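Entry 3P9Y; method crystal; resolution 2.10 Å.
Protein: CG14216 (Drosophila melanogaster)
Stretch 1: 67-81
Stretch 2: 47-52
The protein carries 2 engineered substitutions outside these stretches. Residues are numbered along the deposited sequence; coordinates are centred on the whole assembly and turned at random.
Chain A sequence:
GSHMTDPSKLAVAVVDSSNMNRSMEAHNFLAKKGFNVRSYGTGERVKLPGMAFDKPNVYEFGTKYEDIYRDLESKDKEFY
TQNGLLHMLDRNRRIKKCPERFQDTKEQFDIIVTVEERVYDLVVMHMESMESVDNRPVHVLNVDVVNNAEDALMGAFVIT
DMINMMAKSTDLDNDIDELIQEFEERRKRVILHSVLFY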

# COMPACT_ATOMS: atom_id res chain seq x y z
N ASP A 67 -11.41 11.03 -12.58
CA ASP A 67 -12.86 11.15 -12.58
C ASP A 67 -13.40 11.36 -11.17
O ASP A 67 -14.37 12.09 -10.97
CB ASP A 67 -13.51 9.92 -13.21
CG ASP A 67 -13.33 9.88 -14.71
OD1 ASP A 67 -13.02 10.94 -15.29
OD2 ASP A 67 -13.49 8.80 -15.31
N ILE A 68 -12.78 10.72 -10.18
CA ILE A 68 -13.17 10.94 -8.80
C ILE A 68 -12.86 12.38 -8.42
O ILE A 68 -13.63 13.03 -7.72
CB ILE A 68 -12.44 9.97 -7.85
CG1 ILE A 68 -12.83 8.52 -8.18
CG2 ILE A 68 -12.76 10.30 -6.40
CD1 ILE A 68 -12.07 7.48 -7.39
N TYR A 69 -11.73 12.87 -8.91
CA TYR A 69 -11.30 14.25 -8.69
C TYR A 69 -12.35 15.24 -9.22
O TYR A 69 -12.75 16.16 -8.52
CB TYR A 69 -9.97 14.50 -9.40
CG TYR A 69 -9.38 15.87 -9.18
CD1 TYR A 69 -8.31 16.06 -8.32
CD2 TYR A 69 -9.89 16.98 -9.85
CE1 TYR A 69 -7.76 17.31 -8.13
CE2 TYR A 69 -9.34 18.24 -9.66
CZ TYR A 69 -8.28 18.40 -8.79
OH TYR A 69 -7.72 19.64 -8.59
N ARG A 70 -12.76 15.03 -10.47
CA ARG A 70 -13.77 15.89 -11.09
C ARG A 70 -15.06 15.83 -10.30
O ARG A 70 -15.72 16.84 -10.09
CB ARG A 70 -14.02 15.44 -12.53
CG ARG A 70 -12.92 15.82 -13.50
CD ARG A 70 -13.09 15.10 -14.83
NE ARG A 70 -12.15 15.58 -15.84
CZ ARG A 70 -12.41 16.55 -16.72
NH1 ARG A 70 -13.60 17.14 -16.74
NH2 ARG A 70 -11.49 16.92 -17.60
N ASP A 71 -15.41 14.62 -9.85
CA ASP A 71 -16.65 14.40 -9.12
C ASP A 71 -16.72 15.25 -7.86
O ASP A 71 -17.73 15.90 -7.58
CB ASP A 71 -16.78 12.93 -8.76
CG ASP A 71 -18.15 12.60 -8.19
OD1 ASP A 71 -19.16 12.99 -8.81
OD2 ASP A 71 -18.21 11.95 -7.12
N LEU A 72 -15.64 15.25 -7.08
CA LEU A 72 -15.62 15.97 -5.81
C LEU A 72 -15.46 17.47 -6.05
O LEU A 72 -15.91 18.28 -5.24
CB LEU A 72 -14.47 15.46 -4.93
CG LEU A 72 -14.51 13.98 -4.54
CD1 LEU A 72 -13.34 13.65 -3.63
CD2 LEU A 72 -15.83 13.63 -3.86
N GLU A 73 -14.82 17.83 -7.15
CA GLU A 73 -14.58 19.23 -7.47
C GLU A 73 -15.90 19.93 -7.75
O GLU A 73 -16.14 21.04 -7.26
CB GLU A 73 -13.66 19.34 -8.68
CG GLU A 73 -13.16 20.75 -8.94
CD GLU A 73 -12.21 20.82 -10.13
OE1 GLU A 73 -12.34 19.98 -11.05
OE2 GLU A 73 -11.34 21.71 -10.14
N SER A 74 -16.76 19.28 -8.52
CA SER A 74 -18.06 19.84 -8.86
C SER A 74 -19.00 19.81 -7.66
O SER A 74 -19.84 20.68 -7.51
CB SER A 74 -18.68 19.09 -10.04
OG SER A 74 -18.91 17.73 -9.73
N LYS A 75 -18.84 18.80 -6.81
CA LYS A 75 -19.63 18.70 -5.59
C LYS A 75 -19.40 19.93 -4.72
O LYS A 75 -20.34 20.63 -4.35
CB LYS A 75 -19.28 17.44 -4.79
CG LYS A 75 -20.06 16.20 -5.19
CD LYS A 75 -19.73 15.03 -4.28
CE LYS A 75 -20.73 13.90 -4.42
NZ LYS A 75 -20.80 13.35 -5.80
N ASP A 76 -18.13 20.18 -4.40
CA ASP A 76 -17.75 21.31 -3.56
C ASP A 76 -16.23 21.44 -3.56
O ASP A 76 -15.56 20.93 -2.67
CB ASP A 76 -18.27 21.12 -2.14
CG ASP A 76 -18.00 22.33 -1.25
OD1 ASP A 76 -17.17 23.18 -1.64
OD2 ASP A 76 -18.62 22.42 -0.17
N LYS A 77 -15.71 22.12 -4.58
CA LYS A 77 -14.27 22.24 -4.79
C LYS A 77 -13.54 22.72 -3.53
O LYS A 77 -12.51 22.16 -3.16
CB LYS A 77 -14.00 23.22 -5.94
CG LYS A 77 -12.55 23.25 -6.39
CD LYS A 77 -12.38 24.17 -7.59
CE LYS A 77 -12.49 25.64 -7.20
NZ LYS A 77 -11.36 26.07 -6.32
N GLU A 78 -14.09 23.73 -2.87
CA GLU A 78 -13.41 24.34 -1.73
C GLU A 78 -13.31 23.38 -0.55
O GLU A 78 -12.28 23.34 0.13
CB GLU A 78 -14.14 25.61 -1.30
CG GLU A 78 -13.30 26.50 -0.39
CD GLU A 78 -14.02 26.88 0.88
OE1 GLU A 78 -13.36 26.96 1.94
OE2 GLU A 78 -15.26 27.10 0.84
N PHE A 79 -14.37 22.62 -0.31
CA PHE A 79 -14.40 21.69 0.81
C PHE A 79 -13.38 20.57 0.62
O PHE A 79 -12.66 20.20 1.54
CB PHE A 79 -15.80 21.09 0.97
CG PHE A 79 -15.90 20.08 2.09
CD1 PHE A 79 -16.02 20.49 3.40
CD2 PHE A 79 -15.88 18.72 1.82
CE1 PHE A 79 -16.12 19.57 4.43
CE2 PHE A 79 -15.98 17.79 2.84
CZ PHE A 79 -16.10 18.22 4.15
N TYR A 80 -13.32 20.04 -0.59
CA TYR A 80 -12.43 18.92 -0.87
C TYR A 80 -11.00 19.38 -1.14
O TYR A 80 -10.10 18.57 -1.31
CB TYR A 80 -12.98 18.08 -2.03
CG TYR A 80 -14.23 17.34 -1.64
CD1 TYR A 80 -14.18 16.31 -0.71
CD2 TYR A 80 -15.47 17.69 -2.16
CE1 TYR A 80 -15.32 15.63 -0.33
CE2 TYR A 80 -16.62 17.01 -1.79
CZ TYR A 80 -16.54 15.98 -0.87
OH TYR A 80 -17.67 15.31 -0.50
N THR A 81 -10.80 20.70 -1.16
CA THR A 81 -9.45 21.24 -1.22
C THR A 81 -8.89 21.37 0.19
O THR A 81 -7.76 20.97 0.46
CB THR A 81 -9.42 22.62 -1.91
OG1 THR A 81 -9.59 22.47 -3.32
CG2 THR A 81 -8.10 23.33 -1.64
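Stretch 2 (47-52) KLPGMA

Stretch 2 enters as a strand that includes Lys47 and Leu48 and runs on along one side of the helix. Its direction follows from the register of nearest CA atoms: Ile68 CA lies 9.7 Å from Leu48 CA, Tyr80 CA 8.4 Å from Gly50 CA, and Phe79 CA 8.1 Å from Met51 CA. The segment therefore starts beside the earlier turns of the helix and reaches its later ones, drawing somewhat closer as it goes. Backbone torsions change along the way, from extended at Leu48 (-111/151) and Pro49 (-66/158) through Gly50 (-125/-152) to Met51 (-87/-15).

Met51 covers the most surface, 77 of the 319 Å² buried in total, and Phe79 follows with 53 Å². Their contact is a packing over the ring face: Met51 CG is 3.5 Å from Phe79 CE2 and 3.8 Å from the centroid of the Phe79 ring, 25° off the normal. The sulfur takes part too, with Met51 SD 4.6 Å from the same centroid and 15° off the normal. With chi1 at m and chi2 at t, the side chain runs on until Met51 CE comes 4.0 Å from Asp76 OD2. The other carboxylate oxygen, Asp76 OD1, accepts a 3.2 Å hydrogen bond from Phe79 N, tying this acid to the backbone at the helix kink. Gly50 O lies near the plane of the Phe79 ring, 3.6 Å from Phe79 CZ.

Leu48, at 46 Å², makes the contact at the other end of the segment. Its CA-to-CB bond points toward the helix, and Leu48 CD2 rests 4.1 Å from Leu72 CD1 and 4.3 Å from Ile68 CG2, one helical turn apart. Between these two sites, Tyr80 meets the backbone edge-on, with Tyr80 CE1 3.9 Å from Pro49 O. No hydrogen bond joins the stretches.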

# COMPACT_ATOMS: atom_id res chain seq x y z
N LYS A 47 -13.45 4.11 -0.92
CA LYS A 47 -14.23 4.93 -0.01
C LYS A 47 -13.44 6.13 0.50
O LYS A 47 -12.44 5.97 1.19
CB LYS A 47 -14.69 4.10 1.19
CG LYS A 47 -15.70 3.01 0.85
CD LYS A 47 -16.29 2.40 2.11
CE LYS A 47 -17.47 1.48 1.81
NZ LYS A 47 -17.08 0.27 1.02
N LEU A 48 -13.90 7.33 0.15
CA LEU A 48 -13.31 8.57 0.65
C LEU A 48 -14.29 9.25 1.59
O LEU A 48 -15.50 9.11 1.44
CB LEU A 48 -12.97 9.51 -0.50
CG LEU A 48 -11.78 9.12 -1.38
CD1 LEU A 48 -12.06 7.84 -2.13
CD2 LEU A 48 -11.45 10.24 -2.35
N PRO A 49 -13.77 10.02 2.56
CA PRO A 49 -14.64 10.74 3.49
C PRO A 49 -15.45 11.82 2.78
O PRO A 49 -15.04 12.27 1.71
CB PRO A 49 -13.65 11.36 4.48
CG PRO A 49 -12.39 11.50 3.70
CD PRO A 49 -12.35 10.32 2.78
N GLY A 50 -16.56 12.23 3.37
CA GLY A 50 -17.43 13.23 2.76
C GLY A 50 -17.67 14.40 3.70
O GLY A 50 -16.82 14.71 4.54
N MET A 51 -18.82 15.05 3.56
CA MET A 51 -19.13 16.21 4.38
C MET A 51 -19.79 15.79 5.69
O MET A 51 -19.88 16.59 6.63
CB MET A 51 -20.03 17.17 3.60
CG MET A 51 -19.40 17.64 2.30
SD MET A 51 -20.33 18.96 1.50
CE MET A 51 -20.23 20.25 2.74
N ALA A 52 -20.25 14.55 5.75
CA ALA A 52 -20.76 13.96 6.98
C ALA A 52 -20.21 12.55 7.12
O ALA A 52 -19.93 11.89 6.13
CB ALA A 52 -22.28 13.94 6.96